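Local coordinates for protein TRNA (adenine(9)-n1)-methyltransferase (Sulfolobus acidocaldarius, PDB 5A7Z) that catalyses the S-adenosyl-L-methionine-dependent methylation of adenosine 9 in tRNA to N1-methyladenosine, at residues Leu23-Val26 / Phe27-Leu31; Ser47-Ser50 / Leu51-Met55; Leu134-Ser137 / Val138-Phe142; Phe142-Asp145 / Gly146-Thr149; Ile249-Val252 / Lys253-Gln257. All blocks are in the same frame, centred on the assembly; numbering follows the deposited sequence.

Contact 1 of 5, residues Leu23-Val26 / Phe27-Leu31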
loop_
_atom_site.group_PDB
_atom_site.type_symbol
_atom_site.label_atom_id
_atom_site.label_comp_id
_atom_site.label_asym_id
_atom_site.label_seq_id
_atom_site.Cartn_x
_atom_site.Cartn_y
_atom_site.Cartn_z
ATOM N N LEU A 23 8.066 3.182 -3.167
ATOM C CA LEU A 23 9.110 2.388 -2.543
ATOM C C LEU A 23 10.318 2.150 -3.487
ATOM O O LEU A 23 11.486 2.128 -3.057
ATOM C CB LEU A 23 8.525 1.091 -2.020
ATOM C CG LEU A 23 9.377 0.323 -1.007
ATOM C CD1 LEU A 23 9.678 1.129 0.257
ATOM C CD2 LEU A 23 8.674 -0.988 -0.658
ATOM N N ALA A 24 10.036 2.033 -4.772
ATOM C CA ALA A 24 11.084 1.969 -5.774
ATOM C C ALA A 24 11.896 3.240 -5.776
ATOM O O ALA A 24 13.102 3.211 -5.965
ATOM C CB ALA A 24 10.477 1.738 -7.154
ATOM N N LYS A 25 11.231 4.372 -5.630
ATOM C CA LYS A 25 11.921 5.645 -5.646
ATOM C C LYS A 25 12.952 5.750 -4.508
ATOM O O LYS A 25 14.080 6.131 -4.741
ATOM C CB LYS A 25 10.926 6.792 -5.528
ATOM C CG LYS A 25 11.531 8.163 -5.730
ATOM C CD LYS A 25 10.680 9.236 -5.088
ATOM C CE LYS A 25 11.025 10.624 -5.623
ATOM N NZ LYS A 25 11.882 11.373 -4.679
ATOM N N VAL A 26 12.554 5.406 -3.289
ATOM C CA VAL A 26 13.461 5.533 -2.142
ATOM C C VAL A 26 14.601 4.496 -2.210
ATOM O O VAL A 26 15.726 4.760 -1.782
ATOM C CB VAL A 26 12.690 5.458 -0.789
ATOM C CG1 VAL A 26 11.600 6.510 -0.749
ATOM C CG2 VAL A 26 12.072 4.085 -0.563
ATOM N N PHE A 27 14.311 3.322 -2.762
ATOM C CA PHE A 27 15.331 2.307 -2.913
ATOM C C PHE A 27 16.328 2.774 -3.940
ATOM O O PHE A 27 17.532 2.785 -3.674
ATOM C CB PHE A 27 14.714 0.973 -3.320
ATOM C CG PHE A 27 15.631 -0.220 -3.149
ATOM C CD1 PHE A 27 16.872 -0.108 -2.499
ATOM C CD2 PHE A 27 15.207 -1.487 -3.564
ATOM C CE1 PHE A 27 17.679 -1.224 -2.333
ATOM C CE2 PHE A 27 16.005 -2.596 -3.392
ATOM C CZ PHE A 27 17.244 -2.468 -2.782
ATOM N N SER A 28 15.835 3.220 -5.093
ATOM C CA SER A 28 16.727 3.670 -6.174
ATOM C C SER A 28 17.588 4.823 -5.744
ATOM O O SER A 28 18.698 4.912 -6.172
ATOM C CB SER A 28 15.957 4.079 -7.423
ATOM O OG SER A 28 15.049 5.098 -7.126
ATOM N N GLN A 29 17.044 5.727 -4.932
ATOM C CA GLN A 29 17.814 6.871 -4.401
ATOM C C GLN A 29 19.050 6.405 -3.638
ATOM O O GLN A 29 20.131 6.961 -3.772
ATOM C CB GLN A 29 16.934 7.747 -3.496
ATOM C CG GLN A 29 15.921 8.571 -4.291
ATOM C CD GLN A 29 15.119 9.560 -3.440
ATOM O OE1 GLN A 29 14.250 9.173 -2.651
ATOM N NE2 GLN A 29 15.385 10.847 -3.633
ATOM N N LYS A 30 18.878 5.353 -2.861
ATOM C CA LYS A 30 19.940 4.839 -2.068
ATOM C C LYS A 30 20.970 4.165 -2.954
ATOM O O LYS A 30 22.190 4.310 -2.749
ATOM C CB LYS A 30 19.382 3.867 -1.054
ATOM C CG LYS A 30 20.433 3.234 -0.184
ATOM C CD LYS A 30 21.243 4.278 0.555
ATOM C CE LYS A 30 22.304 3.623 1.412
ATOM N NZ LYS A 30 22.711 4.577 2.463
ATOM N N LEU A 31 20.494 3.385 -3.913
ATOM C CA LEU A 31 21.394 2.657 -4.799
ATOM C C LEU A 31 22.248 3.620 -5.628
ATOM O O LEU A 31 23.454 3.397 -5.803
ATOM C CB LEU A 31 20.610 1.725 -5.726
ATOM C CG LEU A 31 19.892 0.574 -5.027
ATOM C CD1 LEU A 31 18.757 0.044 -5.882
ATOM C CD2 LEU A 31 20.850 -0.546 -4.647
#
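Leu-23 and Phe-27, one turn apart in helix 22-33, are joined by the backbone bond from Phe-27 N to Leu-23 O at 3.1 Å. The next two residues repeat the pattern, with Ser-28 N on Ala-24 O and Gln-29 N on Lys-25 O, whereas the step from Lys-30 N to Val-26 O is stretched to 3.4 Å and weak. On the inner side of the helix the hydroxyl of Ser-28 turns back along the backbone: chi1 of 58° puts OG between its own N and carbonyl carbon, close to two carbonyl oxygens, 2.9 Å from Ala-24 O and 2.8 Å from Lys-25 O. Gln-29 leans over the turn on the outer side. Its CG, anti to the carbonyl carbon (chi1 -73°), lies 3.1 Å from Lys-25 O, and the extended remainder of the chain crosses the lysine at a slant, leaving NE2 3.7 Å from Lys-25 NZ without a hydrogen bond between them. Inward, Ala-24 and Ser-28 rest on Leu-48 of helix 48-57. The hydroxyl of Ser-28 thus finds its polar surroundings within its own helix, which lets a polar residue sit on the buried side, while the charged and amide ends of Lys-25 and Gln-29 stay on the exposed surface.

Contact 2 of 5, residues Ser47-Ser50 / Leu51-Met55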
loop_
_atom_site.group_PDB
_atom_site.type_symbol
_atom_site.label_atom_id
_atom_site.label_comp_id
_atom_site.label_asym_id
_atom_site.label_seq_id
_atom_site.Cartn_x
_atom_site.Cartn_y
_atom_site.Cartn_z
ATOM N N SER A 47 11.145 -5.745 -10.033
ATOM C CA SER A 47 10.575 -4.521 -9.526
ATOM C C SER A 47 11.364 -4.161 -8.283
ATOM O O SER A 47 11.487 -4.992 -7.412
ATOM C CB SER A 47 9.096 -4.756 -9.155
ATOM O OG SER A 47 8.618 -3.781 -8.264
ATOM N N LEU A 48 11.859 -2.927 -8.189
ATOM C CA LEU A 48 12.619 -2.506 -6.999
ATOM C C LEU A 48 11.758 -2.582 -5.780
ATOM O O LEU A 48 12.274 -2.668 -4.672
ATOM C CB LEU A 48 13.112 -1.064 -7.127
ATOM C CG LEU A 48 14.269 -0.781 -8.067
ATOM C CD1 LEU A 48 14.557 0.701 -8.077
ATOM C CD2 LEU A 48 15.505 -1.570 -7.640
ATOM N N GLN A 49 10.443 -2.489 -5.960
ATOM C CA GLN A 49 9.531 -2.551 -4.811
ATOM C C GLN A 49 9.475 -3.953 -4.261
ATOM O O GLN A 49 9.344 -4.137 -3.057
ATOM C CB GLN A 49 8.112 -2.078 -5.186
ATOM C CG GLN A 49 7.119 -2.055 -4.010
ATOM C CD GLN A 49 6.500 -3.414 -3.740
ATOM O OE1 GLN A 49 6.575 -4.297 -4.568
ATOM N NE2 GLN A 49 5.898 -3.583 -2.571
ATOM N N SER A 50 9.525 -4.936 -5.159
ATOM C CA SER A 50 9.546 -6.361 -4.793
ATOM C C SER A 50 10.861 -6.688 -4.101
ATOM O O SER A 50 10.903 -7.411 -3.149
ATOM C CB SER A 50 9.383 -7.239 -6.036
ATOM O OG SER A 50 8.141 -6.971 -6.717
ATOM N N LEU A 51 11.931 -6.103 -4.562
ATOM C CA LEU A 51 13.203 -6.378 -3.966
ATOM C C LEU A 51 13.230 -5.747 -2.605
ATOM O O LEU A 51 13.675 -6.362 -1.659
ATOM C CB LEU A 51 14.334 -5.856 -4.840
ATOM C CG LEU A 51 14.346 -6.405 -6.280
ATOM C CD1 LEU A 51 15.581 -5.878 -7.004
ATOM C CD2 LEU A 51 14.333 -7.923 -6.325
ATOM N N ALA A 52 12.732 -4.516 -2.505
ATOM C CA ALA A 52 12.723 -3.814 -1.216
ATOM C C ALA A 52 11.979 -4.620 -0.179
ATOM O O ALA A 52 12.459 -4.795 0.930
ATOM C CB ALA A 52 12.105 -2.447 -1.345
ATOM N N ILE A 53 10.834 -5.171 -0.560
ATOM C CA ILE A 53 10.045 -5.952 0.356
ATOM C C ILE A 53 10.847 -7.126 0.888
ATOM O O ILE A 53 10.800 -7.416 2.090
ATOM C CB ILE A 53 8.725 -6.478 -0.290
ATOM C CG1 ILE A 53 7.583 -5.499 -0.034
ATOM C CG2 ILE A 53 8.314 -7.818 0.322
ATOM C CD1 ILE A 53 7.288 -5.286 1.450
ATOM N N LYS A 54 11.549 -7.828 0.001
ATOM C CA LYS A 54 12.319 -8.988 0.432
ATOM C C LYS A 54 13.491 -8.561 1.324
ATOM O O LYS A 54 13.907 -9.285 2.235
ATOM C CB LYS A 54 12.804 -9.780 -0.771
ATOM C CG LYS A 54 11.691 -10.596 -1.445
ATOM C CD LYS A 54 12.185 -11.986 -1.859
ATOM C CE LYS A 54 11.054 -12.866 -2.409
ATOM N NZ LYS A 54 11.586 -14.154 -2.926
HETATM N N MSE A 55 14.008 -7.377 1.076
HETATM C CA MSE A 55 15.142 -6.906 1.829
HETATM C C MSE A 55 14.688 -6.495 3.200
HETATM O O MSE A 55 15.397 -6.683 4.165
HETATM C CB MSE A 55 15.796 -5.746 1.097
HETATM C CG MSE A 55 17.079 -5.364 1.817
HETATM SE SE MSE A 55 18.029 -3.992 0.782
HETATM C CE MSE A 55 16.594 -2.644 0.974
#
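Helix 48-57 begins after Ser-47, its N-cap, and its first two turns carry this contact. Ser-47 serves the helix start twice: its OG receives a weak capping bond from Ser-50 N at 3.4 Å, and its carbonyl oxygen accepts from Leu-51 N at 3.1 Å. From there the backbone bonds run on regularly through Ala-52 N to Leu-48 O and Ile-53 N to Gln-49 O, as far as Lys-54 N on Ser-50 O at 3.2 Å. Gln-49 and Ile-53 lie side by side and point the same way, and the amide nitrogen NE2 of Gln-49 comes 3.6 Å from Ile-53 CG1. The glutamine leaves the helix with CG anti to the backbone N (chi1 -177°) and then bends at chi2, which carries its amide along the flank of Ile-53 toward the carbonyl oxygens of Arg-140 and Leu-143, to both of which NE2 is hydrogen-bonded. Leu-48 and Leu-51 meet more loosely through their methyls, CD2 to CD1 at 4.4 Å, and CG of Leu-51 sits 3.4 Å from Ser-47 O. Lys-54 runs its CG past Ser-50 O at 3.7 Å before its ammonium group forms a salt bridge with Glu-44. Leu-48 turns to strand 78-82, Gln-49 and Ala-52 touch Leu-23 of helix 22-33, Leu-51 reaches Phe-93 of strand 91-95, and Gln-49 also meets the C-terminal part of helix 122-142.

Contact 3 of 5, residues Leu134-Ser137 / Val138-Phe142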
loop_
_atom_site.group_PDB
_atom_site.type_symbol
_atom_site.label_atom_id
_atom_site.label_comp_id
_atom_site.label_asym_id
_atom_site.label_seq_id
_atom_site.Cartn_x
_atom_site.Cartn_y
_atom_site.Cartn_z
ATOM N N LEU A 134 -5.925 -10.076 4.783
ATOM C CA LEU A 134 -5.679 -9.933 3.366
ATOM C C LEU A 134 -5.059 -8.597 2.966
ATOM O O LEU A 134 -4.349 -8.532 1.968
ATOM C CB LEU A 134 -6.996 -10.122 2.584
ATOM C CG LEU A 134 -7.525 -11.559 2.576
ATOM C CD1 LEU A 134 -8.861 -11.670 1.845
ATOM C CD2 LEU A 134 -6.504 -12.488 1.939
ATOM N N CYS A 135 -5.377 -7.533 3.709
ATOM C CA CYS A 135 -4.798 -6.211 3.485
ATOM C C CYS A 135 -3.306 -6.232 3.686
ATOM O O CYS A 135 -2.612 -5.483 3.042
ATOM C CB CYS A 135 -5.411 -5.138 4.415
ATOM S SG CYS A 135 -7.111 -4.672 3.977
ATOM N N LEU A 136 -2.807 -7.066 4.597
ATOM C CA LEU A 136 -1.374 -7.176 4.757
ATOM C C LEU A 136 -0.711 -7.702 3.471
ATOM O O LEU A 136 0.396 -7.261 3.115
ATOM C CB LEU A 136 -1.027 -8.065 5.922
ATOM C CG LEU A 136 0.466 -8.124 6.287
ATOM C CD1 LEU A 136 0.961 -6.843 6.945
ATOM C CD2 LEU A 136 0.692 -9.299 7.197
ATOM N N SER A 137 -1.381 -8.618 2.762
ATOM C CA SER A 137 -0.837 -9.118 1.461
ATOM C C SER A 137 -0.921 -8.069 0.381
ATOM O O SER A 137 -0.002 -7.906 -0.386
ATOM C CB SER A 137 -1.553 -10.381 0.983
ATOM O OG SER A 137 -1.092 -11.494 1.703
ATOM N N VAL A 138 -2.020 -7.343 0.344
ATOM C CA VAL A 138 -2.139 -6.216 -0.555
ATOM C C VAL A 138 -1.080 -5.141 -0.295
ATOM O O VAL A 138 -0.385 -4.710 -1.224
ATOM C CB VAL A 138 -3.545 -5.604 -0.499
ATOM C CG1 VAL A 138 -3.602 -4.347 -1.325
ATOM C CG2 VAL A 138 -4.593 -6.620 -1.004
ATOM N N ILE A 139 -0.945 -4.684 0.935
ATOM C CA ILE A 139 0.006 -3.581 1.193
ATOM C C ILE A 139 1.427 -3.974 0.761
ATOM O O ILE A 139 2.185 -3.176 0.216
ATOM C CB ILE A 139 -0.032 -3.080 2.641
ATOM C CG1 ILE A 139 0.396 -1.603 2.712
ATOM C CG2 ILE A 139 0.869 -3.889 3.552
ATOM C CD1 ILE A 139 -0.592 -0.636 2.111
ATOM N N ARG A 140 1.735 -5.234 0.918
ATOM C CA ARG A 140 3.048 -5.742 0.565
ATOM C C ARG A 140 3.307 -5.851 -0.934
ATOM O O ARG A 140 4.436 -5.927 -1.325
ATOM C CB ARG A 140 3.254 -7.079 1.224
ATOM C CG ARG A 140 3.685 -6.933 2.648
ATOM C CD ARG A 140 3.800 -8.293 3.296
ATOM N NE ARG A 140 4.161 -8.141 4.692
ATOM C CZ ARG A 140 4.333 -9.151 5.541
ATOM N NH1 ARG A 140 4.163 -10.400 5.139
ATOM N NH2 ARG A 140 4.651 -8.903 6.804
ATOM N N LYS A 141 2.248 -5.802 -1.717
ATOM C CA LYS A 141 2.311 -5.773 -3.147
ATOM C C LYS A 141 2.679 -4.385 -3.676
ATOM O O LYS A 141 3.228 -4.269 -4.719
ATOM C CB LYS A 141 0.954 -6.163 -3.723
ATOM C CG LYS A 141 0.806 -7.540 -4.283
ATOM C CD LYS A 141 1.251 -8.615 -3.353
ATOM C CE LYS A 141 0.394 -9.858 -3.466
ATOM N NZ LYS A 141 0.623 -10.825 -2.362
ATOM N N PHE A 142 2.326 -3.344 -2.931
ATOM C CA PHE A 142 2.526 -1.981 -3.408
ATOM C C PHE A 142 3.540 -1.202 -2.579
ATOM O O PHE A 142 4.423 -0.540 -3.125
ATOM C CB PHE A 142 1.194 -1.227 -3.442
ATOM C CG PHE A 142 0.181 -1.829 -4.374
ATOM C CD1 PHE A 142 -0.609 -2.891 -3.967
ATOM C CD2 PHE A 142 0.020 -1.333 -5.657
ATOM C CE1 PHE A 142 -1.541 -3.447 -4.823
ATOM C CE2 PHE A 142 -0.911 -1.884 -6.517
ATOM C CZ PHE A 142 -1.692 -2.943 -6.099
#
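Val-138 N donates to Leu-134 O at 3.1 Å and Ile-139 N to Cys-135 O at 2.8 Å, both nearly straight at the hydrogen, with angles of 165° and 169°. One residue on, Arg-140 N reaches Leu-136 O at a longer 3.3 Å, and the bond from Lys-141 N to Ser-137 O is bent and weak. Beyond the backbone, the guanidinium of Arg-140 lies across Leu-136, whose CD2 stands 3.9 Å above its plane and over its centre. CG of Leu-136 is anti to the backbone N (chi1 -173°), which carries its methyls up to the arginine, whose chain is extended from CG to NE; the two cross at a slant. Arg-140 NE forms a salt bridge with Asp-145, which together with the methyl over one face should restrict rotation of the guanidinium. These turns belong to helix 122-142, the crossover of the beta-alpha-beta unit that links strands 109-113 and 148-151 in the SPOUT methyltransferase domain. Lys-141 folds back over Ser-137, with bends at chi2 and chi3 that set CD 3.3 Å from Ser-137 O. Further round the helix, Ile-139 CG2 touches Leu-136 O at 3.4 Å, and CG2 of Val-138 lies 3.5 Å from Leu-134 O.

Contact 4 of 5, residues Phe142-Asp145 / Gly146-Thr149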
loop_
_atom_site.group_PDB
_atom_site.type_symbol
_atom_site.label_atom_id
_atom_site.label_comp_id
_atom_site.label_asym_id
_atom_site.label_seq_id
_atom_site.Cartn_x
_atom_site.Cartn_y
_atom_site.Cartn_z
ATOM N N PHE A 142 2.326 -3.344 -2.931
ATOM C CA PHE A 142 2.526 -1.981 -3.408
ATOM C C PHE A 142 3.540 -1.202 -2.579
ATOM O O PHE A 142 4.423 -0.540 -3.125
ATOM C CB PHE A 142 1.194 -1.227 -3.442
ATOM C CG PHE A 142 0.181 -1.829 -4.374
ATOM C CD1 PHE A 142 -0.609 -2.891 -3.967
ATOM C CD2 PHE A 142 0.020 -1.333 -5.657
ATOM C CE1 PHE A 142 -1.541 -3.447 -4.823
ATOM C CE2 PHE A 142 -0.911 -1.884 -6.517
ATOM C CZ PHE A 142 -1.692 -2.943 -6.099
ATOM N N LEU A 143 3.408 -1.278 -1.260
ATOM C CA LEU A 143 4.254 -0.515 -0.381
ATOM C C LEU A 143 4.936 -1.434 0.599
ATOM O O LEU A 143 5.566 -2.345 0.190
ATOM C CB LEU A 143 3.426 0.527 0.350
ATOM C CG LEU A 143 2.804 1.608 -0.517
ATOM C CD1 LEU A 143 1.609 2.321 0.066
ATOM C CD2 LEU A 143 3.817 2.578 -1.069
ATOM N N TRP A 144 4.779 -1.194 1.889
ATOM C CA TRP A 144 5.194 -2.134 2.895
ATOM C C TRP A 144 4.291 -2.032 4.104
ATOM O O TRP A 144 3.473 -1.145 4.163
ATOM C CB TRP A 144 6.665 -1.971 3.238
ATOM C CG TRP A 144 6.956 -1.027 4.275
ATOM C CD1 TRP A 144 6.782 0.286 4.230
ATOM C CD2 TRP A 144 7.472 -1.321 5.546
ATOM N NE1 TRP A 144 7.151 0.860 5.392
ATOM C CE2 TRP A 144 7.584 -0.119 6.229
ATOM C CE3 TRP A 144 7.847 -2.491 6.185
ATOM C CZ2 TRP A 144 8.052 -0.048 7.510
ATOM C CZ3 TRP A 144 8.316 -2.414 7.444
ATOM C CH2 TRP A 144 8.419 -1.203 8.094
ATOM N N ASP A 145 4.424 -2.975 5.027
ATOM C CA ASP A 145 3.606 -3.028 6.239
ATOM C C ASP A 145 3.359 -1.663 6.874
ATOM O O ASP A 145 2.321 -1.414 7.389
ATOM C CB ASP A 145 4.212 -3.923 7.334
ATOM C CG ASP A 145 4.433 -5.355 6.905
ATOM O OD1 ASP A 145 4.616 -5.622 5.729
ATOM O OD2 ASP A 145 4.439 -6.217 7.762
ATOM N N GLY A 146 4.368 -0.813 6.866
ATOM C CA GLY A 146 4.379 0.391 7.727
ATOM C C GLY A 146 3.442 1.465 7.221
ATOM O O GLY A 146 3.198 2.454 7.900
ATOM N N ASN A 147 2.911 1.255 6.030
ATOM C CA ASN A 147 1.964 2.160 5.415
ATOM C C ASN A 147 0.549 1.744 5.722
ATOM O O ASN A 147 -0.363 2.325 5.269
ATOM C CB ASN A 147 2.153 2.205 3.906
ATOM C CG ASN A 147 3.443 2.864 3.481
ATOM O OD1 ASN A 147 4.392 2.216 3.172
ATOM N ND2 ASN A 147 3.457 4.143 3.457
ATOM N N LEU A 148 0.393 0.704 6.491
ATOM C CA LEU A 148 -0.886 0.225 6.890
ATOM C C LEU A 148 -1.031 0.476 8.379
ATOM O O LEU A 148 -0.119 0.175 9.164
ATOM C CB LEU A 148 -1.000 -1.272 6.600
ATOM C CG LEU A 148 -2.325 -1.939 6.939
ATOM C CD1 LEU A 148 -3.483 -1.358 6.117
ATOM C CD2 LEU A 148 -2.187 -3.448 6.664
ATOM N N THR A 149 -2.179 1.035 8.743
ATOM C CA THR A 149 -2.546 1.282 10.124
ATOM C C THR A 149 -3.922 0.673 10.365
ATOM O O THR A 149 -4.864 0.858 9.537
ATOM C CB THR A 149 -2.591 2.796 10.409
ATOM O OG1 THR A 149 -1.261 3.286 10.542
ATOM C CG2 THR A 149 -3.330 3.103 11.684
#
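Trp-144 and Asn-147 are joined across a tight 3-10 turn by the bond from Asn-147 N to Trp-144 O at 3.1 Å, which the bond from Leu-148 N to Asp-145 O follows at 3.0 Å. The indole folds back over this turn. With chi1 at 88°, CG of Trp-144 lies between its own backbone N and carbonyl carbon, and one face of the ring system covers Gly-146, whose N is 3.3 Å above the ring plane and over its centre. Gly-146 CA makes a CH-pi contact with the five-membered ring, 3.9 Å from its centroid and 27° off the normal. Such a close approach is possible because glycine carries no side chain at this point. Asn-147 comes to the indole obliquely, its OD1 3.2 Å from Trp-144 CD1 and its amide plane turned 88° from the ring. The same oxygen lies 3.4 Å from Leu-143 CB, and CD1 of that leucine touches CB of the asparagine at 3.9 Å. OD1 is buried here with no hydrogen-bonding partner in the model, whereas ND2 is held by Pro-108 O, which should fix the rotation of the amide. The carboxylate of buried Asp-145 accepts from Arg-160 N through OD2. The turn is the return from helix to strand in a beta-alpha-beta crossover: the chain leaves helix 122-142 and enters strand 148-151, which pairs in parallel with strand 109-113 in the SPOUT domain.

Contact 5 of 5, residues Ile249-Val252 / Lys253-Gln257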
loop_
_atom_site.group_PDB
_atom_site.type_symbol
_atom_site.label_atom_id
_atom_site.label_comp_id
_atom_site.label_asym_id
_atom_site.label_seq_id
_atom_site.Cartn_x
_atom_site.Cartn_y
_atom_site.Cartn_z
ATOM N N ILE A 249 -7.244 1.586 -4.491
ATOM C CA ILE A 249 -6.627 2.889 -4.184
ATOM C C ILE A 249 -5.164 2.796 -4.603
ATOM O O ILE A 249 -4.631 3.675 -5.244
ATOM C CB ILE A 249 -6.686 3.256 -2.667
ATOM C CG1 ILE A 249 -8.108 3.195 -2.094
ATOM C CG2 ILE A 249 -6.104 4.638 -2.416
ATOM C CD1 ILE A 249 -9.083 4.133 -2.752
ATOM N N LEU A 250 -4.522 1.721 -4.216
ATOM C CA LEU A 250 -3.103 1.549 -4.487
ATOM C C LEU A 250 -2.824 1.348 -5.998
ATOM O O LEU A 250 -1.800 1.782 -6.474
ATOM C CB LEU A 250 -2.549 0.396 -3.660
ATOM C CG LEU A 250 -2.596 0.572 -2.132
ATOM C CD1 LEU A 250 -2.279 -0.749 -1.440
ATOM C CD2 LEU A 250 -1.618 1.644 -1.674
ATOM N N ARG A 251 -3.761 0.760 -6.752
ATOM C CA ARG A 251 -3.580 0.631 -8.208
ATOM C C ARG A 251 -3.400 1.999 -8.766
ATOM O O ARG A 251 -2.606 2.209 -9.650
ATOM C CB ARG A 251 -4.821 0.074 -8.931
ATOM C CG ARG A 251 -5.317 -1.310 -8.583
ATOM C CD ARG A 251 -4.265 -2.339 -8.688
ATOM N NE ARG A 251 -4.818 -3.679 -8.958
ATOM C CZ ARG A 251 -4.593 -4.357 -10.075
ATOM N NH1 ARG A 251 -3.960 -3.788 -11.091
ATOM N NH2 ARG A 251 -5.039 -5.578 -10.204
ATOM N N VAL A 252 -4.279 2.899 -8.335
ATOM C CA VAL A 252 -4.396 4.209 -8.921
ATOM C C VAL A 252 -3.194 5.060 -8.506
ATOM O O VAL A 252 -2.566 5.696 -9.339
ATOM C CB VAL A 252 -5.711 4.876 -8.503
ATOM C CG1 VAL A 252 -5.714 6.330 -8.898
ATOM C CG2 VAL A 252 -6.899 4.154 -9.131
ATOM N N LYS A 253 -2.795 4.965 -7.251
ATOM C CA LYS A 253 -1.765 5.857 -6.738
ATOM C C LYS A 253 -0.355 5.401 -7.030
ATOM O O LYS A 253 0.543 6.234 -7.144
ATOM C CB LYS A 253 -1.907 6.014 -5.254
ATOM C CG LYS A 253 -3.197 6.701 -4.848
ATOM C CD LYS A 253 -3.192 6.984 -3.366
ATOM C CE LYS A 253 -2.081 7.967 -2.979
ATOM N NZ LYS A 253 -2.406 9.307 -3.505
ATOM N N GLU A 254 -0.131 4.093 -7.074
ATOM C CA GLU A 254 1.238 3.578 -7.175
ATOM C C GLU A 254 1.518 3.001 -8.553
ATOM O O GLU A 254 2.662 2.935 -8.987
ATOM C CB GLU A 254 1.493 2.526 -6.103
ATOM C CG GLU A 254 1.627 3.109 -4.709
ATOM C CD GLU A 254 2.885 3.941 -4.546
ATOM O OE1 GLU A 254 3.939 3.557 -5.090
ATOM O OE2 GLU A 254 2.819 4.962 -3.863
ATOM N N LEU A 255 0.472 2.578 -9.238
ATOM C CA LEU A 255 0.623 2.007 -10.572
ATOM C C LEU A 255 0.169 2.967 -11.644
ATOM O O LEU A 255 0.268 2.679 -12.813
ATOM C CB LEU A 255 -0.151 0.696 -10.678
ATOM C CG LEU A 255 0.632 -0.570 -10.389
ATOM C CD1 LEU A 255 1.635 -0.410 -9.237
ATOM C CD2 LEU A 255 -0.328 -1.721 -10.137
ATOM N N ASP A 256 -0.314 4.124 -11.239
ATOM C CA ASP A 256 -0.895 5.074 -12.175
ATOM C C ASP A 256 -2.001 4.449 -13.008
ATOM O O ASP A 256 -2.150 4.760 -14.169
ATOM C CB ASP A 256 0.186 5.669 -13.082
ATOM C CG ASP A 256 1.130 6.574 -12.327
ATOM O OD1 ASP A 256 0.620 7.444 -11.583
ATOM O OD2 ASP A 256 2.371 6.388 -12.438
ATOM N N GLN A 257 -2.787 3.583 -12.401
ATOM C CA GLN A 257 -3.865 3.012 -13.092
ATOM C C GLN A 257 -5.052 3.932 -13.034
ATOM O O GLN A 257 -5.238 4.715 -12.096
ATOM C CB GLN A 257 -4.222 1.666 -12.513
ATOM C CG GLN A 257 -4.166 0.562 -13.533
ATOM C CD GLN A 257 -4.801 -0.719 -13.064
ATOM O OE1 GLN A 257 -4.950 -0.953 -11.872
ATOM N NE2 GLN A 257 -5.198 -1.563 -14.015
#
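Arg-251 and Gln-257 lie side by side and point the same way, with their guanidinium and amide planes only 21° apart. The glutamine is extended beyond CG, while the arginine bends at chi2 (-54°) and wraps round the amide oxygen: Gln-257 OE1 is 3.1 Å from Arg-251 CB and also 3.1 Å from NH1, the latter a weak, bent hydrogen bond. NE of the arginine is engaged separately, in a salt bridge with Glu-247. In the backbone, Arg-251 O accepts from Gln-257 N at 3.1 Å and more weakly from Leu-255 N; two amides thus share one carbonyl in the C-terminal turn, where Asp-256 takes a positive phi. Leu-255 CB also presses against this oxygen at 3.1 Å. Val-252 adds a CA-H...O contact to Gln-257 O at 3.3 Å. On another flank Ile-249 and Lys-253 run alongside each other, CG2 to CD at 3.9 Å, and the ammonium group goes on to Leu-191 O and His-194 O. With a backbone bond and a weak side-chain bond linking Arg-251 to Gln-257, the chain is drawn back against the last helical turn before helix 259-265, and the carbonyl dipole of the Gln-257 amide, its oxygen turned to NH1, probably gives the arginine modest electrostatic support.

From the N terminus, contact 1 and contact 2 each span neighbouring turns of one helix, 22-33 and 48-57, and these helices pack together through Phe-27, Ser-28 and Leu-48. Much later in the chain, contact 3 covers the last turns of helix 122-142, and contact 4 leads into strand 148-151. Contact 5 lies in the C-terminal part of helix 242-255 and the turn after it. All are local; contacts 3 and 4 run on from one another at Phe-142, the others are in series, and none nests in or crosses another. Gln-49 ties contact 2 to contacts 3 and 4, joining helix 48-57 to helix 122-142 and the loop that follows it. Phe-142, set among Leu-250, Arg-251 and Leu-255, brings contact 5 against both.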